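Long-range contacts in nitrite transporter NirC (Salmonella enterica subsp. enterica serovar Typhimurium, PDB 4FC4), which catalyses nitrite uptake and export across the cytoplasmic membrane as a pentameric channel of the formate/nitrite transporter family: residues N161-L166 with W184-A189; F154-L159 with G194-V199; A11-I16 with G94-G99. All blocks are in the same frame, centred on the assembly; numbering follows the deposited sequence.

Contact 1: N161-L166 with W184-A189; sequences NWLVCL and WWCLLA
Leu163 has the largest share of this contact, closely followed by Cys186, and reaches out from helix 150-172 toward helix 177-192. Its CB passes 4.0 Å from the carbonyl O of Cys186, so the side chain starts out against backbone. From CG the chain runs on extended, CD1 anti to CA (chi2 164°), which sends CD1 to the methyl of Ala189, its CB 3.7 Å away. The other branch, CD2, leans on along the helix, 4.2 Å from Ala189 CB and 4.3 Å from Cys186 SG. The two segments are antiparallel at 170°, with axes 8.6 Å apart: a helical hairpin within the membrane-spanning bundle of the FNT family, whose fold is aquaporin-like. Leu163 and Cys186 mark the closest backbone approach, and Cys186 and Ala189, about one turn apart and both small, leave the leucine room against helix 177-192. Cys186 answers with its own side chain. Its CB sits 3.4 Å from Leu163 O, and SG, anti to its own carbonyl carbon (chi1 -72°), comes equally near that oxygen, though no hydrogen bond joins the segments. On its other flank SG meets Leu166 CB at 4.3 Å, and so lies between two leucines a turn apart. Leu187 CB points away from the partner helix, yet the side chain bends back until CD1 grazes Val164 CG2 at 4.5 Å. Every touching residue is buried. Tyr37 and Ile67 of a neighbouring subunit pack on Leu166 and Ala189 respectively, while Phe190 of the same chain covers Leu163 and Val164.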
ATOM      1  N   ASN B 161       7.601  23.881   3.114  1.00 41.92           N
ATOM      2  CA  ASN B 161       8.429  23.420   4.208  1.00 43.21           C
ATOM      3  C   ASN B 161       7.655  23.114   5.463  1.00 43.43           C
ATOM      4  O   ASN B 161       8.095  22.344   6.324  1.00 45.89           O
ATOM      5  CB  ASN B 161       9.588  24.386   4.521  1.00 45.94           C
ATOM      6  CG  ASN B 161      10.786  23.645   5.098  1.00 44.58           C
ATOM      7  OD1 ASN B 161      10.956  22.512   4.748  1.00 42.69           O
ATOM      8  ND2 ASN B 161      11.601  24.272   6.008  1.00 47.96           N
ATOM      9  N   TRP B 162       6.503  23.734   5.576  1.00 45.29           N
ATOM     10  CA  TRP B 162       5.509  23.287   6.534  1.00 43.45           C
ATOM     11  C   TRP B 162       5.337  21.814   6.332  1.00 44.99           C
ATOM     12  O   TRP B 162       5.492  21.037   7.282  1.00 47.75           O
ATOM     13  CB  TRP B 162       4.176  24.013   6.310  1.00 40.62           C
ATOM     14  CG  TRP B 162       3.422  24.183   7.615  1.00 42.03           C
ATOM     15  CD1 TRP B 162       3.697  23.561   8.830  1.00 42.34           C
ATOM     16  CD2 TRP B 162       2.245  25.003   7.870  1.00 42.09           C
ATOM     17  NE1 TRP B 162       2.815  23.937   9.791  1.00 43.13           N
ATOM     18  CE2 TRP B 162       1.904  24.799   9.282  1.00 46.69           C
ATOM     19  CE3 TRP B 162       1.490  25.892   7.112  1.00 45.73           C
ATOM     20  CZ2 TRP B 162       0.828  25.490   9.905  1.00 49.34           C
ATOM     21  CZ3 TRP B 162       0.397  26.561   7.731  1.00 46.75           C
ATOM     22  CH2 TRP B 162       0.077  26.352   9.089  1.00 49.47           C
ATOM     23  N   LEU B 163       5.052  21.414   5.083  1.00 39.26           N
ATOM     24  CA  LEU B 163       4.672  20.056   4.798  1.00 40.56           C
ATOM     25  C   LEU B 163       5.894  19.125   4.954  1.00 43.44           C
ATOM     26  O   LEU B 163       5.792  18.059   5.537  1.00 40.11           O
ATOM     27  CB  LEU B 163       4.007  19.914   3.398  1.00 37.20           C
ATOM     28  CG  LEU B 163       2.509  20.190   3.466  1.00 37.51           C
ATOM     29  CD1 LEU B 163       1.866  20.461   2.095  1.00 38.16           C
ATOM     30  CD2 LEU B 163       1.800  19.039   4.207  1.00 36.14           C
ATOM     31  N   VAL B 164       7.046  19.535   4.438  1.00 42.90           N
ATOM     32  CA  VAL B 164       8.247  18.706   4.536  1.00 42.43           C
ATOM     33  C   VAL B 164       8.726  18.556   6.019  1.00 45.81           C
ATOM     34  O   VAL B 164       9.018  17.419   6.459  1.00 45.89           O
ATOM     35  CB  VAL B 164       9.364  19.227   3.600  1.00 38.99           C
ATOM     36  CG1 VAL B 164      10.612  18.336   3.714  1.00 35.32           C
ATOM     37  CG2 VAL B 164       8.817  19.320   2.193  1.00 31.54           C
ATOM     38  N   CYS B 165       8.804  19.675   6.763  1.00 41.45           N
ATOM     39  CA  CYS B 165       8.974  19.585   8.219  1.00 42.28           C
ATOM     40  C   CYS B 165       7.885  18.789   8.933  1.00 42.29           C
ATOM     41  O   CYS B 165       8.169  18.123   9.926  1.00 49.97           O
ATOM     42  CB  CYS B 165       9.111  20.948   8.847  1.00 41.67           C
ATOM     43  SG  CYS B 165      10.733  21.627   8.456  1.00 51.30           S
ATOM     44  N   LEU B 166       6.641  18.846   8.457  1.00 39.37           N
ATOM     45  CA  LEU B 166       5.613  18.010   9.040  1.00 40.61           C
ATOM     46  C   LEU B 166       5.945  16.514   8.848  1.00 45.68           C
ATOM     47  O   LEU B 166       5.725  15.707   9.757  1.00 48.96           O
ATOM     48  CB  LEU B 166       4.218  18.364   8.505  1.00 39.91           C
ATOM     49  CG  LEU B 166       3.626  19.545   9.311  1.00 42.12           C
ATOM     50  CD1 LEU B 166       2.574  20.328   8.509  1.00 42.12           C
ATOM     51  CD2 LEU B 166       3.090  19.101  10.670  1.00 38.84           C
ATOM     52  N   TRP B 184       5.512  10.046   2.444  1.00 33.17           N
ATOM     53  CA  TRP B 184       4.780   9.945   1.196  1.00 33.38           C
ATOM     54  C   TRP B 184       3.623  10.962   1.115  1.00 36.72           C
ATOM     55  O   TRP B 184       3.449  11.661   0.092  1.00 43.93           O
ATOM     56  CB  TRP B 184       4.269   8.482   0.994  1.00 34.10           C
ATOM     57  CG  TRP B 184       3.427   8.385  -0.265  1.00 36.99           C
ATOM     58  CD1 TRP B 184       3.889   8.368  -1.591  1.00 33.42           C
ATOM     59  CD2 TRP B 184       1.948   8.420  -0.373  1.00 39.41           C
ATOM     60  NE1 TRP B 184       2.864   8.380  -2.453  1.00 35.99           N
ATOM     61  CE2 TRP B 184       1.659   8.322  -1.818  1.00 37.57           C
ATOM     62  CE3 TRP B 184       0.879   8.458   0.541  1.00 37.03           C
ATOM     63  CZ2 TRP B 184       0.348   8.320  -2.319  1.00 32.80           C
ATOM     64  CZ3 TRP B 184      -0.451   8.408   0.019  1.00 37.07           C
ATOM     65  CH2 TRP B 184      -0.706   8.371  -1.373  1.00 33.34           C
ATOM     66  N   TRP B 185       2.840  11.083   2.193  1.00 36.30           N
ATOM     67  CA  TRP B 185       1.666  11.936   2.210  1.00 35.21           C
ATOM     68  C   TRP B 185       2.082  13.339   2.013  1.00 38.87           C
ATOM     69  O   TRP B 185       1.448  14.076   1.240  1.00 40.16           O
ATOM     70  CB  TRP B 185       0.905  11.867   3.520  1.00 34.91           C
ATOM     71  CG  TRP B 185      -0.147  10.826   3.595  1.00 34.03           C
ATOM     72  CD1 TRP B 185      -0.203   9.724   4.463  1.00 37.10           C
ATOM     73  CD2 TRP B 185      -1.355  10.740   2.789  1.00 33.96           C
ATOM     74  NE1 TRP B 185      -1.331   8.987   4.272  1.00 30.38           N
ATOM     75  CE2 TRP B 185      -2.081   9.538   3.268  1.00 34.14           C
ATOM     76  CE3 TRP B 185      -1.889  11.491   1.729  1.00 34.69           C
ATOM     77  CZ2 TRP B 185      -3.288   9.108   2.666  1.00 37.04           C
ATOM     78  CZ3 TRP B 185      -3.110  11.078   1.155  1.00 38.14           C
ATOM     79  CH2 TRP B 185      -3.799   9.908   1.613  1.00 38.63           C
ATOM     80  N   CYS B 186       3.152  13.742   2.686  1.00 35.66           N
ATOM     81  CA  CYS B 186       3.493  15.177   2.692  1.00 36.81           C
ATOM     82  C   CYS B 186       4.086  15.623   1.384  1.00 37.44           C
ATOM     83  O   CYS B 186       3.861  16.743   0.952  1.00 38.30           O
ATOM     84  CB  CYS B 186       4.483  15.493   3.810  1.00 33.77           C
ATOM     85  SG  CYS B 186       3.675  15.399   5.388  1.00 34.78           S
ATOM     86  N   LEU B 187       4.893  14.748   0.784  1.00 36.70           N
ATOM     87  CA  LEU B 187       5.441  15.033  -0.534  1.00 35.17           C
ATOM     88  C   LEU B 187       4.358  14.953  -1.652  1.00 34.76           C
ATOM     89  O   LEU B 187       4.365  15.802  -2.520  1.00 38.38           O
ATOM     90  CB  LEU B 187       6.672  14.150  -0.791  1.00 32.36           C
ATOM     91  CG  LEU B 187       7.955  14.724  -0.170  1.00 31.46           C
ATOM     92  CD1 LEU B 187       7.790  15.062   1.325  1.00 28.79           C
ATOM     93  CD2 LEU B 187       9.101  13.736  -0.424  1.00 30.97           C
ATOM     94  N   LEU B 188       3.419  13.985  -1.628  1.00 37.23           N
ATOM     95  CA  LEU B 188       2.183  14.135  -2.468  1.00 36.86           C
ATOM     96  C   LEU B 188       1.618  15.571  -2.396  1.00 37.72           C
ATOM     97  O   LEU B 188       1.356  16.238  -3.414  1.00 38.88           O
ATOM     98  CB  LEU B 188       1.113  13.132  -2.053  1.00 35.78           C
ATOM     99  CG  LEU B 188      -0.262  13.182  -2.736  1.00 36.73           C
ATOM    100  CD1 LEU B 188      -0.164  13.101  -4.263  1.00 37.24           C
ATOM    101  CD2 LEU B 188      -1.093  12.018  -2.256  1.00 33.60           C
ATOM    102  N   ALA B 189       1.469  16.052  -1.163  1.00 34.83           N
ATOM    103  CA  ALA B 189       0.740  17.259  -0.899  1.00 34.65           C
ATOM    104  C   ALA B 189       1.560  18.485  -1.387  1.00 37.20           C
ATOM    105  O   ALA B 189       0.981  19.357  -2.033  1.00 34.83           O
ATOM    106  CB  ALA B 189       0.411  17.398   0.602  1.00 33.51           C
TER

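Contact 2: F154-L159 with G194-V199; sequences FFKGAL and GYEHSV
Residues 194-197 make up most of the break between helices 177-192 and 198-209, an interruption of a membrane-spanning helix, and helix 150-172 runs alongside it. The positive phi of Gly194 closes the first half-helix in a Schellman motif; His197 N-caps the second through ND1, its NE2 bonding Thr81 OG1 in helix 80-93. Between them the extended backbone meets the helix: Glu196 N gives a weak but nearly straight hydrogen bond to Lys156 O (3.2 Å, 173°), and Gly157 CA points its hydrogen at Glu196 O from 3.4 Å. Asn233 ND2 reinforces the join by bonding both Gly157 O and Glu196 O. Tyr195 turns its ring face to Leu159, whose CB stands 3.6 Å above the centroid, 4° off the normal, a CH-pi contact; Leu159 CD1, on the same side of the ring, comes 3.4 Å from Tyr195 CE1. The bent Lys156 chain crosses Tyr195 at about a right angle and presses CE to 3.0 Å from Gly194 O. Its NZ stays 5.5 Å from Glu196 OE2, which instead forms a salt bridge with Lys145. Such a break, with a histidine in it, is typical of FNT channels, where the loop borders the pore.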
ATOM      1  N   PHE B 154       7.875  33.144  -2.113  1.00 49.52           N
ATOM      2  CA  PHE B 154       8.044  33.068  -0.663  1.00 48.86           C
ATOM      3  C   PHE B 154       6.972  32.183   0.002  1.00 48.25           C
ATOM      4  O   PHE B 154       7.271  31.234   0.721  1.00 44.75           O
ATOM      5  CB  PHE B 154       7.971  34.466  -0.104  1.00 52.43           C
ATOM      6  CG  PHE B 154       8.154  34.543   1.368  1.00 53.99           C
ATOM      7  CD1 PHE B 154       9.449  34.677   1.910  1.00 52.50           C
ATOM      8  CD2 PHE B 154       7.035  34.550   2.216  1.00 52.13           C
ATOM      9  CE1 PHE B 154       9.636  34.748   3.283  1.00 53.94           C
ATOM     10  CE2 PHE B 154       7.214  34.641   3.586  1.00 55.55           C
ATOM     11  CZ  PHE B 154       8.518  34.744   4.125  1.00 55.83           C
ATOM     12  N   PHE B 155       5.709  32.499  -0.273  1.00 49.50           N
ATOM     13  CA  PHE B 155       4.615  31.862   0.396  1.00 46.41           C
ATOM     14  C   PHE B 155       4.442  30.395  -0.045  1.00 47.30           C
ATOM     15  O   PHE B 155       4.051  29.517   0.759  1.00 46.10           O
ATOM     16  CB  PHE B 155       3.406  32.749   0.231  1.00 45.74           C
ATOM     17  CG  PHE B 155       3.435  33.894   1.152  1.00 50.45           C
ATOM     18  CD1 PHE B 155       3.401  33.679   2.537  1.00 53.18           C
ATOM     19  CD2 PHE B 155       3.589  35.195   0.678  1.00 53.76           C
ATOM     20  CE1 PHE B 155       3.462  34.765   3.423  1.00 57.64           C
ATOM     21  CE2 PHE B 155       3.617  36.276   1.553  1.00 56.52           C
ATOM     22  CZ  PHE B 155       3.558  36.069   2.931  1.00 56.88           C
ATOM     23  N   LYS B 156       4.806  30.115  -1.291  1.00 46.30           N
ATOM     24  CA  LYS B 156       4.855  28.757  -1.719  1.00 47.44           C
ATOM     25  C   LYS B 156       5.959  27.972  -1.055  1.00 47.13           C
ATOM     26  O   LYS B 156       5.794  26.754  -0.738  1.00 45.49           O
ATOM     27  CB  LYS B 156       4.961  28.675  -3.219  1.00 50.35           C
ATOM     28  CG  LYS B 156       3.616  28.461  -3.823  1.00 48.09           C
ATOM     29  CD  LYS B 156       3.572  29.224  -5.099  1.00 51.30           C
ATOM     30  CE  LYS B 156       3.801  28.293  -6.252  1.00 51.88           C
ATOM     31  NZ  LYS B 156       2.855  28.723  -7.308  1.00 46.57           N
ATOM     32  N   GLY B 157       7.085  28.641  -0.858  1.00 44.10           N
ATOM     33  CA  GLY B 157       8.182  28.044  -0.119  1.00 45.44           C
ATOM     34  C   GLY B 157       7.817  27.858   1.357  1.00 47.22           C
ATOM     35  O   GLY B 157       8.177  26.854   1.993  1.00 47.20           O
ATOM     36  N   ALA B 158       7.064  28.804   1.908  1.00 48.45           N
ATOM     37  CA  ALA B 158       6.604  28.638   3.286  1.00 49.61           C
ATOM     38  C   ALA B 158       5.653  27.436   3.337  1.00 46.19           C
ATOM     39  O   ALA B 158       5.832  26.556   4.179  1.00 46.59           O
ATOM     40  CB  ALA B 158       5.970  29.919   3.835  1.00 47.61           C
ATOM     41  N   LEU B 159       4.712  27.337   2.397  1.00 44.12           N
ATOM     42  CA  LEU B 159       3.762  26.224   2.439  1.00 43.01           C
ATOM     43  C   LEU B 159       4.448  24.824   2.220  1.00 45.07           C
ATOM     44  O   LEU B 159       4.107  23.821   2.853  1.00 40.90           O
ATOM     45  CB  LEU B 159       2.662  26.466   1.435  1.00 43.92           C
ATOM     46  CG  LEU B 159       1.564  27.447   1.840  1.00 47.12           C
ATOM     47  CD1 LEU B 159       0.872  27.933   0.579  1.00 44.58           C
ATOM     48  CD2 LEU B 159       0.537  26.881   2.820  1.00 46.67           C
ATOM     49  N   GLY B 194       1.459  22.542  -5.904  1.00 38.73           N
ATOM     50  CA  GLY B 194       2.248  23.670  -6.464  1.00 35.49           C
ATOM     51  C   GLY B 194       3.319  24.269  -5.535  1.00 39.04           C
ATOM     52  O   GLY B 194       3.879  25.303  -5.864  1.00 40.04           O
ATOM     53  N   TYR B 195       3.652  23.675  -4.375  1.00 37.41           N
ATOM     54  CA  TYR B 195       4.557  24.420  -3.464  1.00 39.22           C
ATOM     55  C   TYR B 195       6.090  24.310  -3.840  1.00 40.46           C
ATOM     56  O   TYR B 195       6.485  23.473  -4.618  1.00 41.46           O
ATOM     57  CB  TYR B 195       4.302  24.077  -2.001  1.00 36.30           C
ATOM     58  CG  TYR B 195       2.872  24.178  -1.555  1.00 39.62           C
ATOM     59  CD1 TYR B 195       2.020  25.190  -2.026  1.00 39.78           C
ATOM     60  CD2 TYR B 195       2.351  23.237  -0.642  1.00 42.03           C
ATOM     61  CE1 TYR B 195       0.696  25.275  -1.595  1.00 40.58           C
ATOM     62  CE2 TYR B 195       1.035  23.306  -0.213  1.00 43.22           C
ATOM     63  CZ  TYR B 195       0.218  24.328  -0.674  1.00 43.24           C
ATOM     64  OH  TYR B 195      -1.080  24.351  -0.233  1.00 41.36           O
ATOM     65  N   GLU B 196       6.935  25.158  -3.286  1.00 41.24           N
ATOM     66  CA  GLU B 196       8.341  25.293  -3.763  1.00 44.73           C
ATOM     67  C   GLU B 196       9.336  24.755  -2.730  1.00 45.67           C
ATOM     68  O   GLU B 196       9.354  25.227  -1.574  1.00 47.45           O
ATOM     69  CB  GLU B 196       8.681  26.797  -4.018  1.00 47.80           C
ATOM     70  CG  GLU B 196       8.039  27.473  -5.240  1.00 48.59           C
ATOM     71  CD  GLU B 196       8.521  26.937  -6.585  1.00 49.77           C
ATOM     72  OE1 GLU B 196       9.647  27.232  -7.080  1.00 46.00           O
ATOM     73  OE2 GLU B 196       7.743  26.171  -7.150  1.00 50.35           O
ATOM     74  N   HIS B 197      10.176  23.797  -3.127  1.00 43.91           N
ATOM     75  CA  HIS B 197      11.206  23.260  -2.221  1.00 41.28           C
ATOM     76  C   HIS B 197      12.545  23.763  -2.680  1.00 40.71           C
ATOM     77  O   HIS B 197      12.914  23.538  -3.817  1.00 42.36           O
ATOM     78  CB  HIS B 197      11.147  21.701  -2.161  1.00 41.22           C
ATOM     79  CG  HIS B 197      12.026  21.108  -1.082  1.00 36.42           C
ATOM     80  ND1 HIS B 197      13.103  20.380  -1.362  1.00 36.50           N
ATOM     81  CD2 HIS B 197      11.973  21.226   0.332  1.00 37.17           C
ATOM     82  CE1 HIS B 197      13.742  20.037  -0.189  1.00 37.15           C
ATOM     83  NE2 HIS B 197      13.023  20.539   0.843  1.00 36.14           N
ATOM     84  N   SER B 198      13.230  24.544  -1.848  1.00 45.84           N
ATOM     85  CA  SER B 198      14.528  25.204  -2.221  1.00 44.74           C
ATOM     86  C   SER B 198      15.596  24.196  -2.744  1.00 44.33           C
ATOM     87  O   SER B 198      16.081  24.319  -3.873  1.00 42.56           O
ATOM     88  CB  SER B 198      15.079  26.025  -1.046  1.00 42.92           C
ATOM     89  OG  SER B 198      15.462  25.163   0.045  1.00 43.23           O
ATOM     90  N   VAL B 199      15.925  23.189  -1.941  1.00 44.12           N
ATOM     91  CA  VAL B 199      16.902  22.148  -2.346  1.00 46.33           C
ATOM     92  C   VAL B 199      16.419  21.350  -3.571  1.00 44.18           C
ATOM     93  O   VAL B 199      17.174  21.070  -4.508  1.00 47.13           O
ATOM     94  CB  VAL B 199      17.266  21.229  -1.150  1.00 45.66           C
ATOM     95  CG1 VAL B 199      18.229  20.137  -1.544  1.00 44.17           C
ATOM     96  CG2 VAL B 199      17.873  22.050  -0.016  1.00 41.44           C
TER

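Contact 3: A11-I16 with G94-G99; sequences ANAARI and GTISHG
Ile96 makes the closest approach to the helix, laying its CG2 methyl 3.7 Å from Ala14 CA. The same methyl lies 3.8 Å from Ala13 O, so it rests on the backbone as much as on side chains. The other branch, ending at CD1, extends to Ala13 CB at 4.2 Å. This split follows from the first torsion: CG1 takes the crowded place between backbone N and carbonyl carbon (chi1 61°), leaving CG2 anti to that carbon. Beside it, Thr95 comes up to the methyl of Ala14, whose CB is 4.2 Å from Thr95 CB and 4.1 Å from Thr95 O. Alanine at 13 and 14 keeps this side of the helix low enough for the loop to lie close against it, and no hydrogen bond joins the two segments.

What sets the loop here lies one step out. Thr95 OG1 bonds chiefly to Ala10 O, just before the segment, with Gly90 O a weaker partner for the same hydroxyl. Gly94, with phi 89°, ends helix 80-93 in a Schellman motif, and Ser97 N-caps the next helix, its OG bonded to Gln100 N. On the side of the N-terminal helix turned from the loop, Arg15 grips Asn12 OD1 side-on with NE at 3.0 Å and NH2 at 2.7 Å; the oxygen lies in the guanidinium plane. NH2 also forms a salt bridge with Glu78. Helix 3-22, the N-terminal helix of the FNT fold, thus lies against the loop between helices 80-93 and 98-125, with the Schellman motif at one end of that loop and the N-cap at the other, while Phe86, Leu87 and His83 of helix 80-93 touch Asn12, Ala13 and Ile16.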
ATOM      1  N   ALA B  11      18.322  17.360  20.506  1.00 54.50           N
ATOM      2  CA  ALA B  11      19.522  16.520  20.589  1.00 51.63           C
ATOM      3  C   ALA B  11      20.086  16.433  19.175  1.00 50.06           C
ATOM      4  O   ALA B  11      21.285  16.531  18.979  1.00 52.48           O
ATOM      5  CB  ALA B  11      19.231  15.149  21.153  1.00 45.57           C
ATOM      6  N   ASN B  12      19.224  16.325  18.178  1.00 47.24           N
ATOM      7  CA  ASN B  12      19.712  16.320  16.816  1.00 46.09           C
ATOM      8  C   ASN B  12      20.488  17.616  16.434  1.00 48.66           C
ATOM      9  O   ASN B  12      21.486  17.604  15.700  1.00 50.29           O
ATOM     10  CB  ASN B  12      18.546  16.094  15.903  1.00 44.49           C
ATOM     11  CG  ASN B  12      18.968  15.736  14.499  1.00 45.98           C
ATOM     12  OD1 ASN B  12      19.896  14.959  14.281  1.00 49.56           O
ATOM     13  ND2 ASN B  12      18.294  16.316  13.535  1.00 44.70           N
ATOM     14  N   ALA B  13      20.040  18.745  16.954  1.00 50.39           N
ATOM     15  CA  ALA B  13      20.651  19.993  16.610  1.00 49.54           C
ATOM     16  C   ALA B  13      22.076  20.064  17.179  1.00 53.04           C
ATOM     17  O   ALA B  13      23.004  20.512  16.464  1.00 55.73           O
ATOM     18  CB  ALA B  13      19.775  21.122  17.091  1.00 48.61           C
ATOM     19  N   ALA B  14      22.253  19.619  18.436  1.00 52.97           N
ATOM     20  CA  ALA B  14      23.609  19.486  19.049  1.00 58.15           C
ATOM     21  C   ALA B  14      24.521  18.528  18.279  1.00 55.66           C
ATOM     22  O   ALA B  14      25.716  18.789  18.125  1.00 62.18           O
ATOM     23  CB  ALA B  14      23.571  19.137  20.559  1.00 55.66           C
ATOM     24  N   ARG B  15      23.943  17.457  17.767  1.00 53.96           N
ATOM     25  CA  ARG B  15      24.666  16.485  16.954  1.00 54.13           C
ATOM     26  C   ARG B  15      25.114  17.088  15.650  1.00 52.07           C
ATOM     27  O   ARG B  15      26.247  16.835  15.240  1.00 52.24           O
ATOM     28  CB  ARG B  15      23.797  15.253  16.650  1.00 54.59           C
ATOM     29  CG  ARG B  15      24.575  14.105  16.019  1.00 54.19           C
ATOM     30  CD  ARG B  15      23.681  13.103  15.297  1.00 53.34           C
ATOM     31  NE  ARG B  15      22.669  13.702  14.420  1.00 54.71           N
ATOM     32  CZ  ARG B  15      22.857  14.042  13.130  1.00 58.32           C
ATOM     33  NH1 ARG B  15      24.045  13.901  12.549  1.00 58.19           N
ATOM     34  NH2 ARG B  15      21.866  14.573  12.416  1.00 47.92           N
ATOM     35  N   ILE B  16      24.212  17.848  14.997  1.00 48.01           N
ATOM     36  CA  ILE B  16      24.532  18.583  13.773  1.00 46.73           C
ATOM     37  C   ILE B  16      25.676  19.577  14.047  1.00 50.50           C
ATOM     38  O   ILE B  16      26.671  19.607  13.328  1.00 49.10           O
ATOM     39  CB  ILE B  16      23.288  19.304  13.216  1.00 45.51           C
ATOM     40  CG1 ILE B  16      22.278  18.307  12.627  1.00 40.76           C
ATOM     41  CG2 ILE B  16      23.670  20.370  12.171  1.00 44.72           C
ATOM     42  CD1 ILE B  16      20.897  18.913  12.454  1.00 37.72           C
ATOM     43  N   GLY B  94      18.118  25.248  24.381  1.00 63.83           N
ATOM     44  CA  GLY B  94      19.410  25.608  24.976  1.00 62.51           C
ATOM     45  C   GLY B  94      20.531  24.652  24.597  1.00 62.08           C
ATOM     46  O   GLY B  94      21.606  24.776  25.110  1.00 62.34           O
ATOM     47  N   THR B  95      20.301  23.698  23.686  1.00 60.41           N
ATOM     48  CA  THR B  95      21.386  22.763  23.302  1.00 59.42           C
ATOM     49  C   THR B  95      22.444  23.337  22.326  1.00 58.83           C
ATOM     50  O   THR B  95      23.571  22.834  22.239  1.00 59.80           O
ATOM     51  CB  THR B  95      20.854  21.432  22.760  1.00 54.98           C
ATOM     52  OG1 THR B  95      20.201  21.679  21.523  1.00 54.20           O
ATOM     53  CG2 THR B  95      19.909  20.735  23.759  1.00 52.71           C
ATOM     54  N   ILE B  96      22.072  24.376  21.600  1.00 59.62           N
ATOM     55  CA  ILE B  96      22.995  25.116  20.752  1.00 61.70           C
ATOM     56  C   ILE B  96      22.672  26.614  20.898  1.00 67.34           C
ATOM     57  O   ILE B  96      21.593  26.948  21.398  1.00 73.52           O
ATOM     58  CB  ILE B  96      22.860  24.686  19.282  1.00 58.06           C
ATOM     59  CG1 ILE B  96      21.437  24.960  18.774  1.00 55.05           C
ATOM     60  CG2 ILE B  96      23.211  23.199  19.119  1.00 57.15           C
ATOM     61  CD1 ILE B  96      21.341  25.027  17.271  1.00 54.22           C
ATOM     62  N   SER B  97      23.584  27.507  20.483  1.00 68.41           N
ATOM     63  CA  SER B  97      23.333  28.960  20.496  1.00 71.04           C
ATOM     64  C   SER B  97      22.703  29.463  19.186  1.00 72.70           C
ATOM     65  O   SER B  97      22.788  28.779  18.162  1.00 74.21           O
ATOM     66  CB  SER B  97      24.636  29.724  20.745  1.00 72.97           C
ATOM     67  OG  SER B  97      25.437  29.663  19.585  1.00 71.58           O
ATOM     68  N   HIS B  98      22.067  30.648  19.242  1.00 75.38           N
ATOM     69  CA  HIS B  98      21.614  31.424  18.074  1.00 73.90           C
ATOM     70  C   HIS B  98      22.727  31.436  17.054  1.00 71.94           C
ATOM     71  O   HIS B  98      22.496  31.201  15.850  1.00 71.56           O
ATOM     72  CB  HIS B  98      21.290  32.897  18.447  1.00 78.16           C
ATOM     73  CG  HIS B  98      19.892  33.134  19.021  1.00 83.85           C
ATOM     74  ND1 HIS B  98      19.685  33.515  20.314  1.00 85.21           N
ATOM     75  CD2 HIS B  98      18.613  33.083  18.415  1.00 83.64           C
ATOM     76  CE1 HIS B  98      18.354  33.680  20.532  1.00 87.18           C
ATOM     77  NE2 HIS B  98      17.697  33.411  19.369  1.00 84.08           N
ATOM     78  N   GLY B  99      23.939  31.730  17.532  1.00 71.07           N
ATOM     79  CA  GLY B  99      25.128  31.862  16.680  1.00 73.04           C
ATOM     80  C   GLY B  99      25.403  30.582  15.908  1.00 71.01           C
ATOM     81  O   GLY B  99      25.722  30.620  14.723  1.00 74.88           O
TER

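How the contacts relate
From the N terminus, helix 3-22 comes first, and contact 3 closes a loop of 77 intervening residues when the chain returns at the turn between helices 80-93 and 98-125. Contacts 1 and 2 open only afterwards, so contact 3 stands in series with both, its centre about 24 Å and 25 Å from theirs. Helix 150-172 then serves two partners: 161-166 meets 184-189 first, closing the inner loop, and 154-159 meets 194-199 later, so contact 1 nests inside contact 2. These two touch, Leu163 CD1 lying 3.8 Å from Tyr195 CE2. Together they lay the first half of the interrupted helix and the break that follows it against helix 150-172, beside a neighbouring subunit.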